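Local coordinates for protein catalase (Bacillus pumilus, PDB 4QOM) that catalyses, as a haem catalase, the breakdown of hydrogen peroxide into water and molecular oxygen, at residues S96-P101 against R109-F114; P133-R138 against D330-G335. All blocks are in the same frame, centred on the assembly; numbering follows the deposited sequence.

In the fold
Both contacts are buried in the core of the subunit, with centres about 17 Å apart, and both reach the benzene-1,2,3-triol of chain H in the haem pocket. They meet where Pro111 packs on Phe136. Contact 1 is local in sequence: it closes the loop between strands 88-96 and 113-120 with backbone pairing and a carboxylate that takes up two amides and a second ligand molecule. Contact 2 joins distant parts of the chain, the loop before helix 143-150 and the start of helix 331-348, by aromatic and aliphatic packing without a hydrogen bond between them. Polar grip thus dominates contact 1, and greasy contact with the haem rim contact 2.

Contact 1: residues S96-P101 against R109-F114; sequences STVIHP and RDPRGF. With PYG (benzene-1,2,3-triol), chain G; PYG (benzene-1,2,3-triol), chain H.
Thr97 lays its CG2 methyl over one face of the Arg112 guanidinium, displaced toward the rim, with CG2 3.8 Å from Arg112 NE; the two side chains run alongside each other in the same direction. Arg112 bends at chi2 (57°), and its NH1 donates within the guanidinium plane to the Asp110 carbonyl O at 2.8 Å and also to Leu108 O, which holds the guanidinium against the backbone of its own segment and the residue just before it.

Asp110 does most of the gripping. Its OD2 accepts from Ile99 N in a nearly straight bond of 2.9 Å (172°) on the syn side, and from Val98 N at 3.0 Å from well above the carboxylate plane, both amides coming from the same face. A water bridges this oxygen to His100 N. The other oxygen, OD1, faces O1 and O2 of the chain G benzene-1,2,3-triol, which Gln159 also holds. With Asp110 replaced by an alanine, the amides of Val98 and Ile99 would probably be left without their shared acceptor.

Val98 sets CG1 anti to its backbone N (chi1 179°), 3.6 Å from C4 of the chain H triol, while CG2 packs 3.9 Å from Pro111 CD. A valine and an aspartate placed like this are consistent with the main access channel of haem catalases.

Ser96 and Gly113 form an antiparallel hydrogen-bonded pair, and Ser96 OG is hydrogen-bonded to His57 ND1, while His57 NE2 in turn holds the chain H triol. This pair joins the end of strand 88-96 to the start of strand 113-120, while Pro111 rests on helix 175-181.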
loop_
_atom_site.group_PDB
_atom_site.type_symbol
_atom_site.label_atom_id
_atom_site.label_comp_id
_atom_site.label_asym_id
_atom_site.label_seq_id
_atom_site.Cartn_x
_atom_site.Cartn_y
_atom_site.Cartn_z
ATOM N N SER A 96 24.056 -10.666 -4.344
ATOM C CA SER A 96 23.089 -10.324 -5.368
ATOM C C SER A 96 23.767 -9.994 -6.712
ATOM O O SER A 96 24.957 -9.627 -6.757
ATOM C CB SER A 96 22.214 -9.172 -4.844
ATOM O OG SER A 96 23.007 -8.064 -4.494
ATOM N N THR A 97 23.018 -10.088 -7.800
ATOM C CA THR A 97 23.345 -9.341 -8.996
ATOM C C THR A 97 22.786 -7.911 -8.868
ATOM O O THR A 97 22.385 -7.483 -7.758
ATOM C CB THR A 97 22.883 -10.072 -10.241
ATOM O OG1 THR A 97 21.463 -10.173 -10.260
ATOM C CG2 THR A 97 23.532 -11.500 -10.296
ATOM N N VAL A 98 22.731 -7.162 -9.961
ATOM C CA VAL A 98 22.273 -5.771 -9.886
ATOM C C VAL A 98 21.038 -5.457 -10.712
ATOM O O VAL A 98 20.078 -4.931 -10.188
ATOM C CB VAL A 98 23.384 -4.788 -10.254
ATOM C CG1 VAL A 98 22.854 -3.361 -10.192
ATOM C CG2 VAL A 98 24.553 -4.999 -9.315
ATOM N N ILE A 99 21.155 -5.605 -12.047
ATOM C CA ILE A 99 20.267 -4.938 -12.972
ATOM C C ILE A 99 18.952 -5.693 -13.205
ATOM O O ILE A 99 17.875 -5.099 -13.210
ATOM C CB ILE A 99 20.947 -4.609 -14.263
ATOM C CG1 ILE A 99 21.999 -3.447 -13.986
ATOM C CG2 ILE A 99 19.964 -4.154 -15.294
ATOM C CD1 ILE A 99 21.436 -2.076 -13.547
ATOM N N HIS A 100 19.036 -6.974 -13.477
ATOM C CA HIS A 100 17.817 -7.686 -13.901
ATOM C C HIS A 100 16.934 -8.072 -12.758
ATOM O O HIS A 100 17.349 -8.060 -11.596
ATOM C CB HIS A 100 18.145 -8.857 -14.849
ATOM C CG HIS A 100 18.688 -8.411 -16.151
ATOM N ND1 HIS A 100 17.909 -8.148 -17.269
ATOM C CD2 HIS A 100 19.932 -8.005 -16.454
ATOM C CE1 HIS A 100 18.684 -7.715 -18.245
ATOM N NE2 HIS A 100 19.922 -7.625 -17.777
ATOM N N PRO A 101 15.651 -8.478 -13.079
ATOM C CA PRO A 101 14.743 -8.736 -11.956
ATOM C C PRO A 101 14.982 -10.028 -11.193
ATOM O O PRO A 101 15.920 -10.789 -11.494
ATOM C CB PRO A 101 13.351 -8.773 -12.641
ATOM C CG PRO A 101 13.541 -8.002 -13.940
ATOM C CD PRO A 101 14.923 -8.340 -14.350
ATOM N N ARG A 109 26.713 -10.509 -16.793
ATOM C CA ARG A 109 27.693 -9.493 -16.369
ATOM C C ARG A 109 27.057 -8.415 -15.467
ATOM O O ARG A 109 25.977 -7.915 -15.753
ATOM C CB ARG A 109 28.369 -8.833 -17.593
ATOM C CG ARG A 109 29.476 -7.836 -17.228
ATOM C CD ARG A 109 30.272 -7.312 -18.416
ATOM N NE ARG A 109 30.710 -8.427 -19.261
ATOM C CZ ARG A 109 31.756 -9.230 -19.023
ATOM N NH1 ARG A 109 32.592 -9.056 -18.008
ATOM N NH2 ARG A 109 31.956 -10.266 -19.826
ATOM N N ASP A 110 27.723 -8.088 -14.380
ATOM C CA ASP A 110 27.154 -7.165 -13.350
ATOM C C ASP A 110 28.164 -7.115 -12.199
ATOM O O ASP A 110 28.780 -8.113 -11.876
ATOM C CB ASP A 110 25.787 -7.705 -12.816
ATOM C CG ASP A 110 24.582 -6.805 -13.138
ATOM O OD1 ASP A 110 24.721 -5.658 -13.687
ATOM O OD2 ASP A 110 23.424 -7.293 -12.868
ATOM N N PRO A 111 28.244 -5.963 -11.526
ATOM C CA PRO A 111 28.744 -6.045 -10.135
ATOM C C PRO A 111 27.901 -7.039 -9.350
ATOM O O PRO A 111 26.756 -7.280 -9.715
ATOM C CB PRO A 111 28.583 -4.617 -9.607
ATOM C CG PRO A 111 28.396 -3.820 -10.847
ATOM C CD PRO A 111 27.631 -4.664 -11.760
ATOM N N ARG A 112 28.467 -7.538 -8.261
ATOM C CA ARG A 112 27.717 -8.330 -7.310
ATOM C C ARG A 112 27.628 -7.587 -5.992
ATOM O O ARG A 112 28.625 -7.095 -5.483
ATOM C CB ARG A 112 28.379 -9.697 -7.127
ATOM C CG ARG A 112 27.813 -10.811 -7.964
ATOM C CD ARG A 112 27.834 -10.532 -9.457
ATOM N NE ARG A 112 27.336 -11.674 -10.196
ATOM C CZ ARG A 112 27.236 -11.694 -11.514
ATOM N NH1 ARG A 112 27.571 -10.629 -12.222
ATOM N NH2 ARG A 112 26.723 -12.764 -12.126
ATOM N N GLY A 113 26.424 -7.591 -5.433
ATOM C CA GLY A 113 26.236 -7.094 -4.099
ATOM C C GLY A 113 26.748 -8.004 -3.024
ATOM O O GLY A 113 26.719 -9.255 -3.181
ATOM N N PHE A 114 27.166 -7.389 -1.933
ATOM C CA PHE A 114 27.864 -8.048 -0.825
ATOM C C PHE A 114 27.492 -7.266 0.425
ATOM O O PHE A 114 28.236 -6.376 0.863
ATOM C CB PHE A 114 29.403 -8.008 -1.085
ATOM C CG PHE A 114 30.199 -8.983 -0.281
ATOM C CD1 PHE A 114 30.051 -9.100 1.107
ATOM C CD2 PHE A 114 31.165 -9.769 -0.899
ATOM C CE1 PHE A 114 30.850 -9.975 1.854
ATOM C CE2 PHE A 114 31.897 -10.666 -0.161
ATOM C CZ PHE A 114 31.754 -10.797 1.174
HETATM C C1 PYG G . 26.071 -3.767 -15.848
HETATM C C2 PYG G . 25.415 -4.693 -16.779
HETATM C C3 PYG G . 25.995 -4.826 -18.158
HETATM C C4 PYG G . 27.114 -4.076 -18.492
HETATM C C5 PYG G . 27.672 -3.207 -17.583
HETATM C C6 PYG G . 27.168 -3.052 -16.291
HETATM O O1 PYG G . 25.650 -3.527 -14.572
HETATM O O2 PYG G . 24.298 -5.365 -16.384
HETATM O O3 PYG G . 25.499 -5.675 -19.146
HETATM C C1 PYG H . 23.689 -0.439 -7.881
HETATM C C2 PYG H . 24.958 -1.154 -7.957
HETATM C C3 PYG H . 25.644 -1.204 -9.250
HETATM C C4 PYG H . 25.110 -0.595 -10.393
HETATM C C5 PYG H . 23.887 0.081 -10.309
HETATM C C6 PYG H . 23.220 0.133 -9.090
HETATM O O1 PYG H . 23.039 -0.330 -6.658
HETATM O O2 PYG H . 25.445 -1.727 -6.871
HETATM O O3 PYG H . 26.769 -1.880 -9.295
HETATM O O HOH W 1 21.308 -8.724 -13.629
#

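Contact 2: residues P133-R138 against D330-G335; sequences PIFFIR and DKLLQG. With PYG (benzene-1,2,3-triol), chain H; HEM (protoporphyrin IX containing Fe), chain E.
In the haem pocket, Leu332, on the first turn of helix 331-348, crosses the Phe135 side chain at about a right angle, with Leu332 CD2 3.5 Å from Phe135 CD2. Its CG is anti to the backbone N (chi1 -167°), which sends the two methyls to different neighbours: CD1 lies 3.6 Å from the vinyl carbon CAB of the haem and also 3.8 Å from Ile137 CG1, while CD2 sits against the Ile137 carbonyl O, a buried oxygen with no polar partner in the model.

The Phe135 ring is held between Phe136, whose CD1 lies over its centre, and the haem methyl CMC over the opposite face. Its edge meets the chain H benzene-1,2,3-triol, Phe135 CE1 being 3.3 Å from the ligand C3.

Lys331 brings only its CB near the loop, 3.5 Å from Arg138 O, while the Arg138 guanidinium leads off to salt bridges with Asp421 and Asp280. Asp330 is the helix N-cap: OD1 accepts from Leu333 N at 3.0 Å, with a weak bond from Leu332 N, and OD2 bonds to His200.

A phenylalanine beside the haem, facing the helix that supplies the iron-ligating tyrosine in this family, is typical of the haem catalase pocket.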
loop_
_atom_site.group_PDB
_atom_site.type_symbol
_atom_site.label_atom_id
_atom_site.label_comp_id
_atom_site.label_asym_id
_atom_site.label_seq_id
_atom_site.Cartn_x
_atom_site.Cartn_y
_atom_site.Cartn_z
ATOM N N PRO A 133 35.504 -2.686 -6.183
ATOM C CA PRO A 133 35.816 -1.697 -5.132
ATOM C C PRO A 133 35.600 -0.233 -5.477
ATOM O O PRO A 133 35.833 0.632 -4.608
ATOM C CB PRO A 133 37.335 -1.953 -4.891
ATOM C CG PRO A 133 37.797 -2.298 -6.258
ATOM C CD PRO A 133 36.717 -3.231 -6.796
ATOM N N ILE A 134 35.045 0.023 -6.675
ATOM C CA ILE A 134 34.728 1.388 -7.104
ATOM C C ILE A 134 33.335 1.415 -7.714
ATOM O O ILE A 134 32.684 0.400 -7.804
ATOM C CB ILE A 134 35.749 1.906 -8.110
ATOM C CG1 ILE A 134 35.902 0.913 -9.275
ATOM C CG2 ILE A 134 37.087 2.110 -7.439
ATOM C CD1 ILE A 134 36.688 1.436 -10.414
ATOM N N PHE A 135 32.904 2.585 -8.156
ATOM C CA PHE A 135 31.608 2.701 -8.797
ATOM C C PHE A 135 31.711 3.536 -10.088
ATOM O O PHE A 135 32.737 4.173 -10.359
ATOM C CB PHE A 135 30.608 3.321 -7.796
ATOM C CG PHE A 135 29.197 2.855 -7.996
ATOM C CD1 PHE A 135 28.914 1.566 -7.788
ATOM C CD2 PHE A 135 28.205 3.729 -8.355
ATOM C CE1 PHE A 135 27.602 1.106 -7.928
ATOM C CE2 PHE A 135 26.888 3.288 -8.524
ATOM C CZ PHE A 135 26.600 1.978 -8.333
ATOM N N PHE A 136 30.656 3.552 -10.850
ATOM C CA PHE A 136 30.536 4.185 -12.171
ATOM C C PHE A 136 30.390 5.697 -12.059
ATOM O O PHE A 136 30.703 6.399 -12.983
ATOM C CB PHE A 136 29.237 3.770 -12.818
ATOM C CG PHE A 136 29.057 2.283 -12.989
ATOM C CD1 PHE A 136 28.357 1.538 -12.024
ATOM C CD2 PHE A 136 29.467 1.663 -14.152
ATOM C CE1 PHE A 136 28.159 0.183 -12.182
ATOM C CE2 PHE A 136 29.243 0.297 -14.339
ATOM C CZ PHE A 136 28.584 -0.430 -13.355
ATOM N N ILE A 137 29.814 6.139 -10.944
ATOM C CA ILE A 137 29.463 7.533 -10.733
ATOM C C ILE A 137 29.877 7.975 -9.323
ATOM O O ILE A 137 30.253 7.155 -8.482
ATOM C CB ILE A 137 27.951 7.820 -10.958
ATOM C CG1 ILE A 137 27.080 6.913 -10.050
ATOM C CG2 ILE A 137 27.549 7.666 -12.425
ATOM C CD1 ILE A 137 25.635 7.323 -9.973
ATOM N N ARG A 138 29.899 9.287 -9.101
ATOM C CA ARG A 138 30.373 9.855 -7.842
ATOM C C ARG A 138 29.369 10.785 -7.149
ATOM O O ARG A 138 29.700 11.378 -6.134
ATOM C CB ARG A 138 31.702 10.643 -8.032
ATOM C CG ARG A 138 31.569 11.820 -8.983
ATOM C CD ARG A 138 32.811 12.733 -8.954
ATOM N NE ARG A 138 33.978 12.067 -9.405
ATOM C CZ ARG A 138 34.617 12.253 -10.577
ATOM N NH1 ARG A 138 34.133 13.040 -11.527
ATOM N NH2 ARG A 138 35.734 11.611 -10.768
ATOM N N ASP A 330 31.694 11.602 0.774
ATOM C CA ASP A 330 31.481 11.020 -0.508
ATOM C C ASP A 330 30.003 11.249 -0.921
ATOM O O ASP A 330 29.104 10.856 -0.206
ATOM C CB ASP A 330 31.808 9.522 -0.354
ATOM C CG ASP A 330 31.520 8.662 -1.593
ATOM O OD1 ASP A 330 30.535 8.893 -2.297
ATOM O OD2 ASP A 330 32.229 7.634 -1.762
ATOM N N LYS A 331 29.784 11.932 -2.053
ATOM C CA LYS A 331 28.496 12.472 -2.380
ATOM C C LYS A 331 27.570 11.306 -2.826
ATOM O O LYS A 331 26.352 11.478 -2.847
ATOM C CB LYS A 331 28.566 13.477 -3.507
ATOM C CG LYS A 331 29.353 14.747 -3.140
ATOM C CD LYS A 331 29.284 15.765 -4.261
ATOM C CE LYS A 331 30.337 16.860 -4.080
ATOM N NZ LYS A 331 30.191 17.813 -5.216
ATOM N N LEU A 332 28.176 10.214 -3.281
ATOM C CA LEU A 332 27.455 9.039 -3.678
ATOM C C LEU A 332 26.869 8.391 -2.415
ATOM O O LEU A 332 25.681 8.089 -2.339
ATOM C CB LEU A 332 28.356 8.077 -4.436
ATOM C CG LEU A 332 27.633 6.935 -5.171
ATOM C CD1 LEU A 332 26.816 7.481 -6.326
ATOM C CD2 LEU A 332 28.674 5.930 -5.634
ATOM N N LEU A 333 27.739 8.125 -1.462
ATOM C CA LEU A 333 27.322 7.640 -0.161
ATOM C C LEU A 333 26.270 8.514 0.497
ATOM O O LEU A 333 25.301 7.989 1.032
ATOM C CB LEU A 333 28.487 7.565 0.781
ATOM C CG LEU A 333 28.242 7.204 2.246
ATOM C CD1 LEU A 333 27.621 5.822 2.356
ATOM C CD2 LEU A 333 29.609 7.197 2.904
ATOM N N GLN A 334 26.433 9.826 0.435
ATOM C CA GLN A 334 25.494 10.694 1.090
ATOM C C GLN A 334 24.046 10.430 0.598
ATOM O O GLN A 334 23.121 10.370 1.407
ATOM C CB GLN A 334 25.842 12.164 0.873
ATOM C CG GLN A 334 27.156 12.596 1.517
ATOM C CD GLN A 334 27.012 12.979 2.973
ATOM O OE1 GLN A 334 26.158 13.791 3.302
ATOM N NE2 GLN A 334 27.813 12.388 3.858
ATOM N N GLY A 335 23.816 10.257 -0.712
ATOM C CA GLY A 335 22.461 9.904 -1.173
ATOM C C GLY A 335 21.947 8.536 -0.759
ATOM O O GLY A 335 20.730 8.359 -0.507
HETATM C C1 PYG H . 23.689 -0.439 -7.881
HETATM C C2 PYG H . 24.958 -1.154 -7.957
HETATM C C3 PYG H . 25.644 -1.204 -9.250
HETATM C C4 PYG H . 25.110 -0.595 -10.393
HETATM C C5 PYG H . 23.887 0.081 -10.309
HETATM C C6 PYG H . 23.220 0.133 -9.090
HETATM O O1 PYG H . 23.039 -0.330 -6.658
HETATM O O2 PYG H . 25.445 -1.727 -6.871
HETATM O O3 PYG H . 26.769 -1.880 -9.295
HETATM C CHA HEM E . 20.387 -2.190 -3.197
HETATM C CHB HEM E . 20.261 2.556 -3.969
HETATM C CHC HEM E . 25.112 2.526 -4.969
HETATM C CHD HEM E . 25.269 -1.920 -3.015
HETATM C C1A HEM E . 19.939 -0.910 -3.370
HETATM C C2A HEM E . 18.571 -0.517 -3.331
HETATM C C3A HEM E . 18.547 0.822 -3.516
HETATM C C4A HEM E . 19.872 1.244 -3.726
HETATM C CMA HEM E . 17.357 1.724 -3.526
HETATM C CAA HEM E . 17.410 -1.397 -3.000
HETATM C CBA HEM E . 17.354 -1.530 -1.466
HETATM C CGA HEM E . 16.228 -2.401 -0.941
HETATM O O1A HEM E . 16.293 -2.867 0.259
HETATM O O2A HEM E . 15.219 -2.589 -1.673
HETATM C C1B HEM E . 21.580 2.908 -4.335
HETATM C C2B HEM E . 21.921 4.241 -4.727
HETATM C C3B HEM E . 23.235 4.219 -5.047
HETATM C C4B HEM E . 23.750 2.880 -4.766
HETATM C CMB HEM E . 20.972 5.403 -4.835
HETATM C CAB HEM E . 24.068 5.333 -5.504
HETATM C CBB HEM E . 23.433 6.480 -5.565
HETATM C C1C HEM E . 25.585 1.303 -4.496
HETATM C C2C HEM E . 26.908 1.079 -4.079
HETATM C C3C HEM E . 26.961 -0.189 -3.568
HETATM C C4C HEM E . 25.643 -0.725 -3.531
HETATM C CMC HEM E . 28.074 1.992 -4.290
HETATM C CAC HEM E . 28.094 -0.808 -2.954
HETATM C CBC HEM E . 29.103 -0.034 -2.553
HETATM C C1D HEM E . 23.919 -2.318 -2.962
HETATM C C2D HEM E . 23.569 -3.672 -2.547
HETATM C C3D HEM E . 22.221 -3.765 -2.611
HETATM C C4D HEM E . 21.758 -2.450 -3.067
HETATM C CMD HEM E . 24.565 -4.720 -2.121
HETATM C CAD HEM E . 21.388 -4.969 -2.253
HETATM C CBD HEM E . 21.230 -5.103 -0.719
HETATM C CGD HEM E . 20.434 -6.346 -0.406
HETATM O O1D HEM E . 21.073 -7.425 -0.437
HETATM O O2D HEM E . 19.177 -6.252 -0.199
HETATM N NA HEM E . 20.737 0.164 -3.601
HETATM N NB HEM E . 22.697 2.192 -4.321
HETATM N NC HEM E . 24.834 0.244 -4.030
HETATM N ND HEM E . 22.813 -1.638 -3.276
HETATM FE FE HEM E . 22.758 0.190 -3.766
#